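Local coordinates for protein precorrin-3 methylase (Rhodobacter capsulatus, PDB 3NUT) that probably transfers a methyl group from S-adenosyl-L-methionine to a precorrin intermediate on the pathway to adenosylcobalamin, at residues 62-74 / 94-108. Numbering follows the deposited sequence.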
loop_
_atom_site.group_PDB
_atom_site.type_symbol
_atom_site.label_atom_id
_atom_site.label_comp_id
_atom_site.label_asym_id
_atom_site.label_seq_id
_atom_site.Cartn_x
_atom_site.Cartn_y
_atom_site.Cartn_z
ATOM N N ARG A 62 -4.392 -18.530 7.304
ATOM C CA ARG A 62 -5.532 -17.820 7.847
ATOM C C ARG A 62 -5.121 -16.997 9.069
ATOM O O ARG A 62 -4.154 -17.322 9.722
ATOM C CB ARG A 62 -6.575 -18.856 8.232
ATOM C CG ARG A 62 -8.028 -18.497 7.907
ATOM C CD ARG A 62 -8.893 -19.770 7.969
ATOM N NE ARG A 62 -8.299 -20.770 8.871
ATOM C CZ ARG A 62 -8.491 -20.834 10.196
ATOM N NH1 ARG A 62 -9.290 -19.968 10.819
ATOM N NH2 ARG A 62 -7.884 -21.782 10.908
ATOM N N VAL A 63 -5.853 -15.936 9.375
ATOM C CA VAL A 63 -5.562 -15.142 10.562
ATOM C C VAL A 63 -6.253 -15.728 11.806
ATOM O O VAL A 63 -7.472 -15.780 11.855
ATOM C CB VAL A 63 -5.986 -13.668 10.376
ATOM C CG1 VAL A 63 -5.845 -12.918 11.687
ATOM C CG2 VAL A 63 -5.172 -12.988 9.274
ATOM N N GLU A 64 -5.473 -16.161 12.797
ATOM C CA GLU A 64 -6.024 -16.655 14.082
ATOM C C GLU A 64 -5.266 -16.072 15.299
ATOM O O GLU A 64 -4.042 -15.916 15.260
ATOM C CB GLU A 64 -6.085 -18.209 14.120
ATOM C CG GLU A 64 -6.271 -18.888 15.539
ATOM C CD GLU A 64 -7.725 -18.871 16.123
ATOM O OE1 GLU A 64 -8.131 -17.878 16.803
ATOM O OE2 GLU A 64 -8.449 -19.892 15.943
ATOM N N LEU A 65 -6.002 -15.760 16.363
ATOM C CA LEU A 65 -5.415 -15.209 17.577
ATOM C C LEU A 65 -4.489 -16.170 18.334
ATOM O O LEU A 65 -3.521 -15.710 18.929
ATOM C CB LEU A 65 -6.483 -14.618 18.516
ATOM C CG LEU A 65 -7.379 -13.454 18.002
ATOM C CD1 LEU A 65 -8.171 -12.779 19.145
ATOM C CD2 LEU A 65 -6.646 -12.378 17.169
ATOM N N ASP A 66 -4.767 -17.477 18.274
ATOM C CA ASP A 66 -4.093 -18.488 19.108
ATOM C C ASP A 66 -2.616 -18.713 18.768
ATOM O O ASP A 66 -1.800 -19.030 19.645
ATOM C CB ASP A 66 -4.823 -19.844 19.025
ATOM C CG ASP A 66 -5.903 -20.017 20.103
ATOM O OD1 ASP A 66 -6.270 -19.022 20.775
ATOM O OD2 ASP A 66 -6.401 -21.170 20.262
ATOM N N ARG A 67 -2.285 -18.608 17.494
ATOM C CA ARG A 67 -0.901 -18.638 17.098
ATOM C C ARG A 67 -0.167 -17.383 17.573
ATOM O O ARG A 67 1.001 -17.452 17.900
ATOM C CB ARG A 67 -0.785 -18.768 15.572
ATOM C CG ARG A 67 -1.532 -17.665 14.851
ATOM C CD ARG A 67 -2.112 -18.151 13.541
ATOM N NE ARG A 67 -1.289 -17.745 12.403
ATOM C CZ ARG A 67 -1.530 -18.114 11.149
ATOM N NH1 ARG A 67 -2.574 -18.917 10.901
ATOM N NH2 ARG A 67 -0.719 -17.707 10.157
ATOM N N ALA A 68 -0.847 -16.243 17.598
ATOM C CA ALA A 68 -0.220 -14.997 18.032
ATOM C C ALA A 68 0.085 -15.046 19.518
ATOM O O ALA A 68 1.160 -14.656 19.930
ATOM C CB ALA A 68 -1.093 -13.798 17.690
ATOM N N THR A 69 -0.858 -15.553 20.311
ATOM C CA THR A 69 -0.662 -15.806 21.736
ATOM C C THR A 69 0.517 -16.760 21.940
ATOM O O THR A 69 1.368 -16.572 22.829
ATOM C CB THR A 69 -1.978 -16.388 22.365
ATOM O OG1 THR A 69 -3.075 -15.484 22.108
ATOM C CG2 THR A 69 -1.841 -16.629 23.865
ATOM N N HIS A 70 0.585 -17.785 21.099
ATOM C CA HIS A 70 1.661 -18.747 21.222
ATOM C C HIS A 70 2.997 -18.106 20.886
ATOM O O HIS A 70 4.002 -18.382 21.552
ATOM C CB HIS A 70 1.405 -19.938 20.317
ATOM C CG HIS A 70 2.502 -20.957 20.333
ATOM N ND1 HIS A 70 2.942 -21.590 19.187
ATOM C CD2 HIS A 70 3.234 -21.464 21.352
ATOM C CE1 HIS A 70 3.892 -22.451 19.507
ATOM N NE2 HIS A 70 4.091 -22.390 20.813
ATOM N N ALA A 71 2.994 -17.265 19.855
ATOM C CA ALA A 71 4.166 -16.494 19.491
ATOM C C ALA A 71 4.654 -15.654 20.687
ATOM O O ALA A 71 5.845 -15.610 20.973
ATOM C CB ALA A 71 3.847 -15.593 18.304
ATOM N N LEU A 72 3.711 -15.001 21.380
ATOM C CA LEU A 72 4.040 -14.199 22.555
ATOM C C LEU A 72 4.634 -15.056 23.659
ATOM O O LEU A 72 5.553 -14.616 24.356
ATOM C CB LEU A 72 2.818 -13.450 23.087
ATOM C CG LEU A 72 2.130 -12.359 22.277
ATOM C CD1 LEU A 72 0.880 -11.975 23.042
ATOM C CD2 LEU A 72 3.045 -11.142 22.114
ATOM N N GLU A 73 4.129 -16.279 23.798
ATOM C CA GLU A 73 4.561 -17.171 24.877
ATOM C C GLU A 73 5.970 -17.631 24.663
ATOM O O GLU A 73 6.721 -17.804 25.631
ATOM C CB GLU A 73 3.659 -18.408 24.993
ATOM C CG GLU A 73 2.276 -18.147 25.607
ATOM C CD GLU A 73 1.291 -19.298 25.338
ATOM O OE1 GLU A 73 1.710 -20.352 24.822
ATOM O OE2 GLU A 73 0.097 -19.164 25.642
ATOM N N MET A 74 6.323 -17.864 23.394
ATOM C CA MET A 74 7.665 -18.317 23.047
ATOM C C MET A 74 8.658 -17.170 23.265
ATOM O O MET A 74 9.760 -17.387 23.748
ATOM C CB MET A 74 7.745 -18.813 21.605
ATOM C CG MET A 74 6.907 -20.059 21.257
ATOM S SD MET A 74 6.985 -20.422 19.423
ATOM C CE MET A 74 8.241 -21.579 19.560
ATOM N N MET A 94 -1.565 -10.550 9.845
ATOM C CA MET A 94 -1.271 -10.997 11.201
ATOM C C MET A 94 -0.885 -9.900 12.234
ATOM O O MET A 94 -0.947 -10.141 13.449
ATOM C CB MET A 94 -0.211 -12.111 11.159
ATOM C CG MET A 94 -0.765 -13.512 10.883
ATOM S SD MET A 94 -1.928 -14.092 12.158
ATOM C CE MET A 94 -0.906 -14.088 13.618
ATOM N N ALA A 95 -0.484 -8.722 11.770
ATOM C CA ALA A 95 -0.083 -7.667 12.696
ATOM C C ALA A 95 -1.235 -7.272 13.633
ATOM O O ALA A 95 -1.040 -7.199 14.857
ATOM C CB ALA A 95 0.495 -6.463 11.972
ATOM N N SER A 96 -2.420 -7.042 13.054
ATOM C CA SER A 96 -3.667 -6.811 13.800
ATOM C C SER A 96 -3.986 -7.850 14.883
ATOM O O SER A 96 -4.271 -7.504 16.035
ATOM C CB SER A 96 -4.854 -6.801 12.836
ATOM O OG SER A 96 -5.371 -5.497 12.721
ATOM N N ALA A 97 -3.975 -9.112 14.468
ATOM C CA ALA A 97 -4.224 -10.238 15.332
ATOM C C ALA A 97 -3.221 -10.338 16.472
ATOM O O ALA A 97 -3.575 -10.743 17.567
ATOM C CB ALA A 97 -4.176 -11.510 14.523
ATOM N N LEU A 98 -1.964 -10.001 16.206
ATOM C CA LEU A 98 -0.963 -10.003 17.274
ATOM C C LEU A 98 -1.323 -8.976 18.346
ATOM O O LEU A 98 -1.208 -9.266 19.547
ATOM C CB LEU A 98 0.462 -9.773 16.736
ATOM C CG LEU A 98 1.582 -9.543 17.773
ATOM C CD1 LEU A 98 1.784 -10.796 18.629
ATOM C CD2 LEU A 98 2.902 -9.122 17.106
ATOM N N PHE A 99 -1.761 -7.800 17.917
ATOM C CA PHE A 99 -2.128 -6.747 18.854
ATOM C C PHE A 99 -3.450 -7.065 19.542
ATOM O O PHE A 99 -3.626 -6.737 20.732
ATOM C CB PHE A 99 -2.102 -5.358 18.213
ATOM C CG PHE A 99 -0.736 -4.969 17.749
ATOM C CD1 PHE A 99 0.289 -4.809 18.661
ATOM C CD2 PHE A 99 -0.453 -4.822 16.393
ATOM C CE1 PHE A 99 1.564 -4.479 18.236
ATOM C CE2 PHE A 99 0.810 -4.495 15.972
ATOM C CZ PHE A 99 1.821 -4.332 16.868
ATOM N N GLU A 100 -4.343 -7.752 18.828
ATOM C CA GLU A 100 -5.490 -8.381 19.504
ATOM C C GLU A 100 -5.121 -9.442 20.556
ATOM O O GLU A 100 -5.681 -9.417 21.644
ATOM C CB GLU A 100 -6.516 -8.945 18.526
ATOM C CG GLU A 100 -7.327 -7.876 17.858
ATOM C CD GLU A 100 -8.182 -8.406 16.701
ATOM O OE1 GLU A 100 -7.818 -8.128 15.533
ATOM O OE2 GLU A 100 -9.213 -9.075 16.979
ATOM N N ALA A 101 -4.212 -10.361 20.250
ATOM C CA ALA A 101 -3.794 -11.325 21.255
ATOM C C ALA A 101 -3.096 -10.649 22.443
ATOM O O ALA A 101 -3.282 -11.053 23.560
ATOM C CB ALA A 101 -2.900 -12.388 20.652
ATOM N N LEU A 102 -2.294 -9.618 22.176
ATOM C CA LEU A 102 -1.680 -8.827 23.217
ATOM C C LEU A 102 -2.685 -8.107 24.146
ATOM O O LEU A 102 -2.585 -8.195 25.376
ATOM C CB LEU A 102 -0.661 -7.846 22.611
ATOM C CG LEU A 102 0.008 -6.893 23.614
ATOM C CD1 LEU A 102 0.995 -7.644 24.515
ATOM C CD2 LEU A 102 0.667 -5.699 22.908
ATOM N N GLU A 103 -3.654 -7.414 23.578
ATOM C CA GLU A 103 -4.691 -6.788 24.374
ATOM C C GLU A 103 -5.442 -7.827 25.244
ATOM O O GLU A 103 -5.836 -7.522 26.376
ATOM C CB GLU A 103 -5.655 -5.998 23.486
ATOM C CG GLU A 103 -6.581 -5.034 24.227
ATOM C CD GLU A 103 -7.894 -5.694 24.710
ATOM O OE1 GLU A 103 -8.550 -5.121 25.629
ATOM O OE2 GLU A 103 -8.272 -6.783 24.191
ATOM N N ALA A 104 -5.617 -9.044 24.733
ATOM C CA ALA A 104 -6.352 -10.063 25.492
ATOM C C ALA A 104 -5.490 -10.759 26.530
ATOM O O ALA A 104 -6.009 -11.511 27.370
ATOM C CB ALA A 104 -6.967 -11.096 24.570
ATOM N N HIS A 105 -4.184 -10.525 26.487
ATOM C CA HIS A 105 -3.289 -11.188 27.445
ATOM C C HIS A 105 -2.340 -10.185 28.091
ATOM O O HIS A 105 -1.175 -10.079 27.694
ATOM C CB HIS A 105 -2.509 -12.307 26.766
ATOM C CG HIS A 105 -3.379 -13.385 26.213
ATOM N ND1 HIS A 105 -4.089 -13.241 25.031
ATOM C CD2 HIS A 105 -3.656 -14.628 26.671
ATOM C CE1 HIS A 105 -4.768 -14.347 24.795
ATOM N NE2 HIS A 105 -4.519 -15.206 25.770
ATOM N N PRO A 106 -2.831 -9.444 29.096
ATOM C CA PRO A 106 -1.957 -8.465 29.755
ATOM C C PRO A 106 -0.660 -9.053 30.377
ATOM O O PRO A 106 0.286 -8.312 30.648
ATOM C CB PRO A 106 -2.876 -7.818 30.816
ATOM C CG PRO A 106 -4.062 -8.729 30.950
ATOM C CD PRO A 106 -4.220 -9.387 29.613
ATOM N N GLU A 107 -0.590 -10.369 30.540
ATOM C CA GLU A 107 0.628 -10.996 31.087
ATOM C C GLU A 107 1.887 -10.918 30.173
ATOM O O GLU A 107 3.009 -11.238 30.608
ATOM C CB GLU A 107 0.351 -12.422 31.650
ATOM C CG GLU A 107 -0.076 -13.561 30.664
ATOM C CD GLU A 107 -1.525 -13.466 30.096
ATOM O OE1 GLU A 107 -2.272 -12.501 30.405
ATOM O OE2 GLU A 107 -1.927 -14.387 29.333
ATOM N N HIS A 108 1.671 -10.475 28.921
ATOM C CA HIS A 108 2.692 -10.379 27.871
ATOM C C HIS A 108 2.894 -8.902 27.501
ATOM O O HIS A 108 3.590 -8.565 26.542
ATOM C CB HIS A 108 2.268 -11.205 26.619
ATOM C CG HIS A 108 2.072 -12.669 26.891
ATOM N ND1 HIS A 108 3.010 -13.435 27.549
ATOM C CD2 HIS A 108 1.045 -13.509 26.601
ATOM C CE1 HIS A 108 2.571 -14.675 27.669
ATOM N NE2 HIS A 108 1.380 -14.749 27.105
HETATM O O HOH W 1 -0.566 -16.990 27.451
#
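Two donors of Thr69 grip Leu65 O, the backbone N and OG1, the hydroxyl at 3.2 Å and from above the carbonyl plane, and this pins the side chain that meets His105. With OG1 beside its own backbone N (chi1 -56°), CG2 is anti to that N and stands over one face of the His105 ring, a CH-pi contact 3.8 Å from the centroid. The ring is kept from turning by its own bond, ND1 to Ala101 O at 2.8 Å, made in the ring plane and on a carbonyl lone pair. Were His105 an alanine, Thr69 CG2 would probably lose the ring face it rests on, and Ala101 O its side-chain donor.

Small residues permit close approach: the axes of segments 65-74 and 94-104 come within 8.3 Å, crossing at -68°, where Ala68 enters as a knob among Met94, Ala97, Leu98 and Ala101. Beyond it, Leu72 sets CD2 against Leu98 CD1 (3.7 Å) and CB over one face of His108. One water links His108 NE2 to Glu73 OE2. At the other end, Val63 lies about 7 Å by its side chain from the bound S-adenosyl-L-homocysteine.

Helices 65-76 and 94-104 are neighbours on one face of the five-stranded parallel sheet of this tetrapyrrole methylase, Ala71 touching strand 80-85 and Leu98 strands 10-15 and 113-116, while Phe99 meets Trp242 of the second subunit.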